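PDB 3ON7: oxidoreductase, iron/ascorbate family from Shewanella oneidensis, which probably uses iron(II) and oxygen to convert 2-oxoglutarate to ethene, and to oxidise L-arginine with release of guanidine. Local coordinates for residues 42-47 with 244-249; 49-54 with 86-91. All coordinates share one frame; numbering follows the deposited sequence. Where two conformers were deposited one is given.

How the contacts relate
After strand 6-8, helix 14-25 and strand 27-31, the chain forms helix 37-51, which supplies one side of both contacts. Contact 2 closes first along the chain: residues 49-54, the last turn of the helix and what follows it, meet strand 88-92 and close a short loop that holds strand 68-70 and two other short strands. Contact 1 closes a far longer loop, from 42-47 to strand 245-252, and this loop encloses contact 2 completely. Both strands belong to the same eight-stranded sheet. The two contacts therefore tie one helix to two strands of the sheet, on either side of strand 151-157. The centres of contacts 1 and 2 are about 10 Å apart. They touch where W47 packs on Y90 and I246 on F51.

Contact 1 of 2, residues 42-47 with 244-249; sequences RIYTEW and SRISLP
Y44 of helix 37-51 lies against I246 and L248 of strand 245-252. The strand is part of the large sheet of the double-stranded beta-helix (jelly-roll) fold of 2-oxoglutarate/iron oxygenases, and the helix, from the N-terminal region, packs on that sheet. The helix and strand segments run at 126° to each other. I246 CG2 sits over one face of the Y44 ring, 4.2 Å from the ring centroid. This is a CH-pi contact, with CG2 displaced toward the rim. CG1 of I246 lies beside the backbone N (chi1 -69°), which leaves CG2 anti to that N and over the ring. L248 meets the same ring obliquely, with its CD1 3.6 Å from Y44 CE1. The same methyl also touches I43, where L248 CD1 lies 3.8 Å from I43 CG2. One leucine branch thus touches two successive helix residues. I43 is further enclosed by I106 and Y109 of helix 103-126. The polar tip of Y44 is linked to the strand backbone through two waters. One water donates to Y44 OH at 2.8 Å and accepts from L248 N. The second water lies at the ring edge, in its plane. It accepts from Y44 OH at 2.6 Å and donates to I246 O, also at 2.6 Å. A phenylalanine in place of Y44 lacks the hydroxyl that both waters share, and would probably leave them less firmly held against the strand backbone. The ring itself also comes close to that backbone, with Y44 CE2 3.4 Å from I246 O.

Contact 2 of 2, residues 49-54 with 86-91; sequences AFFNSE and IKEYYH
F51 and E88 pass each other in opposite directions where the end of helix 37-51 meets strand 88-92 of the jelly-roll's large sheet. E88 OE2 comes within 3.4 Å of F51 CB, and E88 CD lies 3.6 Å from F51 CD1. The ring and carboxylate planes are 27° apart. E88 CG lies between the backbone N and the carbonyl carbon (chi1 69°), 3.7 Å from F51 CD1, and the chain runs on extended from there past the F51 ring. Beside this pair, the F50 and Y90 side chains cross at about a right angle. F50 CE2 is 3.7 Å from Y90 CD2, and the rings meet obliquely. The two phenylalanines also support each other, with F50 CD2 3.9 Å above the centre of the F51 ring. Farther out, Y90 OH is held by a hydrogen bond to R97 O. The buried carboxylate of E88 is held at both oxygens: OE1 forms a salt bridge with K56 NZ, and OE2 is hydrogen-bonded to H156 ND1 on strand 151-157. The K56 charge would probably favour the ionised form of E88. A water adds to this grip, donating to E88 OE2 at 2.6 Å and, weakly, to F51 O at 3.5 Å.

Contact 1 of 2, residues 42-47 with 244-249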
loop_
_atom_site.group_PDB
_atom_site.type_symbol
_atom_site.label_atom_id
_atom_site.label_comp_id
_atom_site.label_asym_id
_atom_site.label_seq_id
_atom_site.Cartn_x
_atom_site.Cartn_y
_atom_site.Cartn_z
ATOM N N ARG B 42 0.781 -7.596 -35.312
ATOM C CA ARG B 42 -0.377 -6.707 -35.254
ATOM C C ARG B 42 -0.362 -5.942 -33.910
ATOM O O ARG B 42 -0.666 -4.743 -33.854
ATOM C CB ARG B 42 -1.688 -7.515 -35.444
ATOM C CG ARG B 42 -2.600 -7.022 -36.578
ATOM C CD ARG B 42 -3.362 -8.152 -37.317
ATOM N NE ARG B 42 -4.334 -8.849 -36.461
ATOM C CZ ARG B 42 -4.368 -10.164 -36.211
ATOM N NH1 ARG B 42 -3.491 -11.003 -36.759
ATOM N NH2 ARG B 42 -5.311 -10.653 -35.406
ATOM N N ILE B 43 0.007 -6.649 -32.844
ATOM C CA ILE B 43 0.118 -6.078 -31.512
ATOM C C ILE B 43 1.266 -5.063 -31.403
ATOM O O ILE B 43 1.062 -3.972 -30.864
ATOM C CB ILE B 43 0.215 -7.203 -30.444
ATOM C CG1 ILE B 43 -1.181 -7.802 -30.219
ATOM C CG2 ILE B 43 0.753 -6.707 -29.113
ATOM C CD1 ILE B 43 -1.157 -9.146 -29.554
ATOM N N TYR B 44 2.446 -5.398 -31.917
ATOM C CA TYR B 44 3.563 -4.455 -31.938
ATOM C C TYR B 44 3.145 -3.170 -32.633
ATOM O O TYR B 44 3.397 -2.060 -32.135
ATOM C CB TYR B 44 4.762 -5.029 -32.691
ATOM C CG TYR B 44 5.774 -5.747 -31.836
ATOM C CD1 TYR B 44 5.429 -6.883 -31.122
ATOM C CD2 TYR B 44 7.084 -5.316 -31.771
ATOM C CE1 TYR B 44 6.367 -7.569 -30.359
ATOM C CE2 TYR B 44 8.024 -5.992 -30.999
ATOM C CZ TYR B 44 7.657 -7.114 -30.297
ATOM O OH TYR B 44 8.579 -7.786 -29.523
ATOM N N THR B 45 2.466 -3.329 -33.767
ATOM C CA THR B 45 2.059 -2.199 -34.581
ATOM C C THR B 45 1.077 -1.295 -33.860
ATOM O O THR B 45 1.288 -0.094 -33.805
ATOM C CB THR B 45 1.488 -2.652 -35.951
ATOM O OG1 THR B 45 2.531 -3.291 -36.700
ATOM C CG2 THR B 45 0.957 -1.469 -36.757
ATOM N N GLU B 46 0.011 -1.844 -33.298
ATOM C CA GLU B 46 -1.018 -0.970 -32.747
ATOM C C GLU B 46 -0.650 -0.393 -31.380
ATOM O O GLU B 46 -1.144 0.677 -31.007
ATOM C CB GLU B 46 -2.416 -1.611 -32.775
ATOM C CG GLU B 46 -2.593 -2.907 -32.023
ATOM C CD GLU B 46 -3.931 -3.585 -32.316
ATOM O OE1 GLU B 46 -4.642 -3.150 -33.251
ATOM O OE2 GLU B 46 -4.277 -4.550 -31.596
ATOM N N TRP B 47 0.245 -1.058 -30.651
ATOM C CA TRP B 47 0.709 -0.514 -29.380
ATOM C C TRP B 47 1.760 0.549 -29.607
ATOM O O TRP B 47 1.779 1.566 -28.916
ATOM C CB TRP B 47 1.208 -1.626 -28.451
ATOM C CG TRP B 47 0.052 -2.270 -27.794
ATOM C CD1 TRP B 47 -0.660 -3.328 -28.244
ATOM C CD2 TRP B 47 -0.570 -1.856 -26.583
ATOM N NE1 TRP B 47 -1.683 -3.616 -27.383
ATOM C CE2 TRP B 47 -1.641 -2.728 -26.345
ATOM C CE3 TRP B 47 -0.318 -0.842 -25.670
ATOM C CZ2 TRP B 47 -2.449 -2.619 -25.231
ATOM C CZ3 TRP B 47 -1.136 -0.730 -24.568
ATOM C CH2 TRP B 47 -2.183 -1.611 -24.357
ATOM N N SER B 244 12.408 3.220 -31.832
ATOM C CA SER B 244 11.570 2.742 -30.739
ATOM C C SER B 244 11.790 1.248 -30.549
ATOM O O SER B 244 12.118 0.531 -31.502
ATOM C CB SER B 244 10.091 2.951 -31.049
ATOM O OG SER B 244 9.657 4.280 -30.812
ATOM N N ARG B 245 11.619 0.780 -29.325
ATOM C CA ARG B 245 11.548 -0.660 -29.070
ATOM C C ARG B 245 10.320 -0.977 -28.234
ATOM O O ARG B 245 10.092 -0.369 -27.191
ATOM C CB ARG B 245 12.790 -1.160 -28.347
ATOM C CG ARG B 245 12.791 -2.676 -28.155
ATOM C CD ARG B 245 14.098 -3.194 -27.591
ATOM N NE ARG B 245 15.245 -2.871 -28.436
ATOM C CZ ARG B 245 16.506 -3.065 -28.082
ATOM N NH1 ARG B 245 16.784 -3.593 -26.897
ATOM N NH2 ARG B 245 17.498 -2.723 -28.903
ATOM N N ILE B 246 9.533 -1.923 -28.716
ATOM C CA ILE B 246 8.355 -2.431 -28.015
ATOM C C ILE B 246 8.728 -3.843 -27.585
ATOM O O ILE B 246 9.426 -4.544 -28.321
ATOM C CB ILE B 246 7.126 -2.469 -28.948
ATOM C CG1 ILE B 246 6.676 -1.038 -29.287
ATOM C CG2 ILE B 246 5.979 -3.284 -28.344
ATOM C CD1 ILE B 246 5.867 -0.346 -28.205
ATOM N N SER B 247 8.324 -4.229 -26.379
ATOM C CA SER B 247 8.433 -5.630 -25.931
ATOM C C SER B 247 7.253 -6.020 -25.025
ATOM O O SER B 247 6.634 -5.151 -24.412
ATOM C CB SER B 247 9.763 -5.885 -25.237
ATOM O OG SER B 247 9.825 -5.168 -24.040
ATOM N N LEU B 248 6.950 -7.322 -24.961
ATOM C CA LEU B 248 5.701 -7.816 -24.370
ATOM C C LEU B 248 5.902 -8.923 -23.312
ATOM O O LEU B 248 5.265 -9.964 -23.362
ATOM C CB LEU B 248 4.809 -8.353 -25.487
ATOM C CG LEU B 248 4.558 -7.435 -26.680
ATOM C CD1 LEU B 248 3.947 -8.252 -27.809
ATOM C CD2 LEU B 248 3.668 -6.282 -26.302
ATOM N N PRO B 249 6.775 -8.703 -22.331
ATOM C CA PRO B 249 6.970 -9.799 -21.381
ATOM C C PRO B 249 5.670 -10.114 -20.645
ATOM O O PRO B 249 4.973 -9.183 -20.259
ATOM C CB PRO B 249 8.004 -9.233 -20.397
ATOM C CG PRO B 249 7.764 -7.770 -20.435
ATOM C CD PRO B 249 7.435 -7.468 -21.891
HETATM O O HOH W 1 7.950 -8.992 -27.023
HETATM O O HOH W 2 10.876 -6.603 -28.940
#

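Contact 2 of 2, residues 49-54 with 86-91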
loop_
_atom_site.group_PDB
_atom_site.type_symbol
_atom_site.label_atom_id
_atom_site.label_comp_id
_atom_site.label_asym_id
_atom_site.label_seq_id
_atom_site.Cartn_x
_atom_site.Cartn_y
_atom_site.Cartn_z
ATOM N N ALA B 49 1.627 2.497 -32.092
ATOM C CA ALA B 49 0.673 3.577 -32.387
ATOM C C ALA B 49 0.107 4.226 -31.120
ATOM O O ALA B 49 0.063 5.447 -30.992
ATOM C CB ALA B 49 -0.463 3.038 -33.264
ATOM N N PHE B 50 -0.331 3.399 -30.193
ATOM C CA PHE B 50 -0.841 3.885 -28.905
ATOM C C PHE B 50 0.140 4.811 -28.209
ATOM O O PHE B 50 -0.246 5.879 -27.768
ATOM C CB PHE B 50 -1.170 2.706 -27.989
ATOM C CG PHE B 50 -1.496 3.102 -26.587
ATOM C CD1 PHE B 50 -2.748 3.583 -26.268
ATOM C CD2 PHE B 50 -0.545 2.999 -25.585
ATOM C CE1 PHE B 50 -3.053 3.952 -24.977
ATOM C CE2 PHE B 50 -0.839 3.374 -24.289
ATOM C CZ PHE B 50 -2.086 3.855 -23.985
ATOM N N PHE B 51 1.403 4.398 -28.114
ATOM C CA PHE B 51 2.432 5.196 -27.417
ATOM C C PHE B 51 2.856 6.421 -28.204
ATOM O O PHE B 51 3.384 7.373 -27.623
ATOM C CB PHE B 51 3.685 4.367 -27.135
ATOM C CG PHE B 51 3.481 3.281 -26.129
ATOM C CD1 PHE B 51 3.241 3.586 -24.815
ATOM C CD2 PHE B 51 3.533 1.958 -26.504
ATOM C CE1 PHE B 51 3.075 2.587 -23.887
ATOM C CE2 PHE B 51 3.334 0.960 -25.586
ATOM C CZ PHE B 51 3.103 1.270 -24.280
ATOM N N ASN B 52 2.614 6.408 -29.517
ATOM C CA ASN B 52 2.980 7.536 -30.376
ATOM C C ASN B 52 1.958 8.686 -30.403
ATOM O O ASN B 52 2.179 9.660 -31.118
ATOM C CB ASN B 52 3.305 7.033 -31.799
ATOM C CG ASN B 52 4.684 6.425 -31.892
ATOM O OD1 ASN B 52 5.456 6.489 -30.939
ATOM N ND2 ASN B 52 5.017 5.847 -33.049
ATOM N N SER B 53 0.867 8.571 -29.635
ATOM C CA SER B 53 -0.207 9.568 -29.514
ATOM C C SER B 53 -0.244 10.171 -28.113
ATOM O O SER B 53 0.125 9.487 -27.151
ATOM C CB SER B 53 -1.560 8.877 -29.729
ATOM O OG SER B 53 -1.893 7.993 -28.645
ATOM N N GLU B 54 -0.767 11.388 -27.970
ATOM C CA GLU B 54 -0.945 11.935 -26.622
ATOM C C GLU B 54 -2.287 11.462 -26.017
ATOM O O GLU B 54 -2.568 11.676 -24.828
ATOM C CB GLU B 54 -0.741 13.470 -26.589
ATOM C CG GLU B 54 0.757 13.959 -26.885
ATOM C CD GLU B 54 1.888 13.176 -26.125
ATOM O OE1 GLU B 54 2.050 13.355 -24.887
ATOM O OE2 GLU B 54 2.632 12.391 -26.782
ATOM N N ILE B 86 13.862 6.107 -19.237
ATOM C CA ILE B 86 14.047 5.905 -20.679
ATOM C C ILE B 86 12.970 4.993 -21.277
ATOM O O ILE B 86 13.103 4.526 -22.404
ATOM C CB ILE B 86 15.457 5.328 -21.004
ATOM C CG1 ILE B 86 15.651 3.943 -20.350
ATOM C CG2 ILE B 86 16.528 6.304 -20.580
ATOM C CD1 ILE B 86 16.879 3.183 -20.854
ATOM N N LYS B 87 11.911 4.731 -20.512
ATOM C CA LYS B 87 10.824 3.880 -20.950
ATOM C C LYS B 87 9.491 4.328 -20.355
ATOM O O LYS B 87 9.451 4.937 -19.283
ATOM C CB LYS B 87 11.095 2.415 -20.577
ATOM C CG LYS B 87 11.009 2.098 -19.074
ATOM C CD LYS B 87 11.249 0.615 -18.797
ATOM C CE LYS B 87 11.437 0.278 -17.311
ATOM N NZ LYS B 87 12.556 1.037 -16.655
ATOM N N GLU B 88 8.418 4.013 -21.072
ATOM C CA GLU B 88 7.035 4.179 -20.605
ATOM C C GLU B 88 6.395 2.806 -20.831
ATOM O O GLU B 88 6.923 1.986 -21.579
ATOM C CB GLU B 88 6.313 5.305 -21.376
ATOM C CG GLU B 88 6.038 4.969 -22.847
ATOM C CD GLU B 88 5.561 6.133 -23.702
ATOM O OE1 GLU B 88 5.027 7.145 -23.166
ATOM O OE2 GLU B 88 5.703 6.017 -24.948
ATOM N N TYR B 89 5.307 2.505 -20.146
ATOM C CA TYR B 89 4.751 1.176 -20.276
ATOM C C TYR B 89 3.312 1.151 -19.895
ATOM O O TYR B 89 2.794 2.123 -19.353
ATOM C CB TYR B 89 5.560 0.144 -19.457
ATOM C CG TYR B 89 5.827 0.523 -18.015
ATOM C CD1 TYR B 89 6.952 1.259 -17.660
ATOM C CD2 TYR B 89 4.973 0.115 -17.000
ATOM C CE1 TYR B 89 7.206 1.608 -16.323
ATOM C CE2 TYR B 89 5.231 0.442 -15.666
ATOM C CZ TYR B 89 6.334 1.186 -15.334
ATOM O OH TYR B 89 6.563 1.495 -14.019
ATOM N N TYR B 90 2.674 0.033 -20.216
ATOM C CA TYR B 90 1.282 -0.204 -19.919
ATOM C C TYR B 90 1.160 -1.578 -19.254
ATOM O O TYR B 90 1.690 -2.582 -19.760
ATOM C CB TYR B 90 0.470 -0.190 -21.209
ATOM C CG TYR B 90 -0.990 0.017 -20.999
ATOM C CD1 TYR B 90 -1.775 -0.965 -20.390
ATOM C CD2 TYR B 90 -1.603 1.194 -21.382
ATOM C CE1 TYR B 90 -3.123 -0.762 -20.176
ATOM C CE2 TYR B 90 -2.943 1.403 -21.143
ATOM C CZ TYR B 90 -3.703 0.422 -20.569
ATOM O OH TYR B 90 -5.046 0.635 -20.351
ATOM N N HIS B 91 0.424 -1.624 -18.143
ATOM C CA HIS B 91 0.168 -2.878 -17.421
ATOM C C HIS B 91 -1.217 -3.381 -17.771
ATOM O O HIS B 91 -2.246 -2.753 -17.433
ATOM C CB HIS B 91 0.273 -2.643 -15.924
ATOM C CG HIS B 91 1.668 -2.703 -15.399
ATOM N ND1 HIS B 91 1.945 -2.827 -14.054
ATOM C CD2 HIS B 91 2.864 -2.708 -16.035
ATOM C CE1 HIS B 91 3.256 -2.913 -13.890
ATOM N NE2 HIS B 91 3.835 -2.824 -15.072
HETATM O O HOH W 3 6.525 8.087 -26.294
#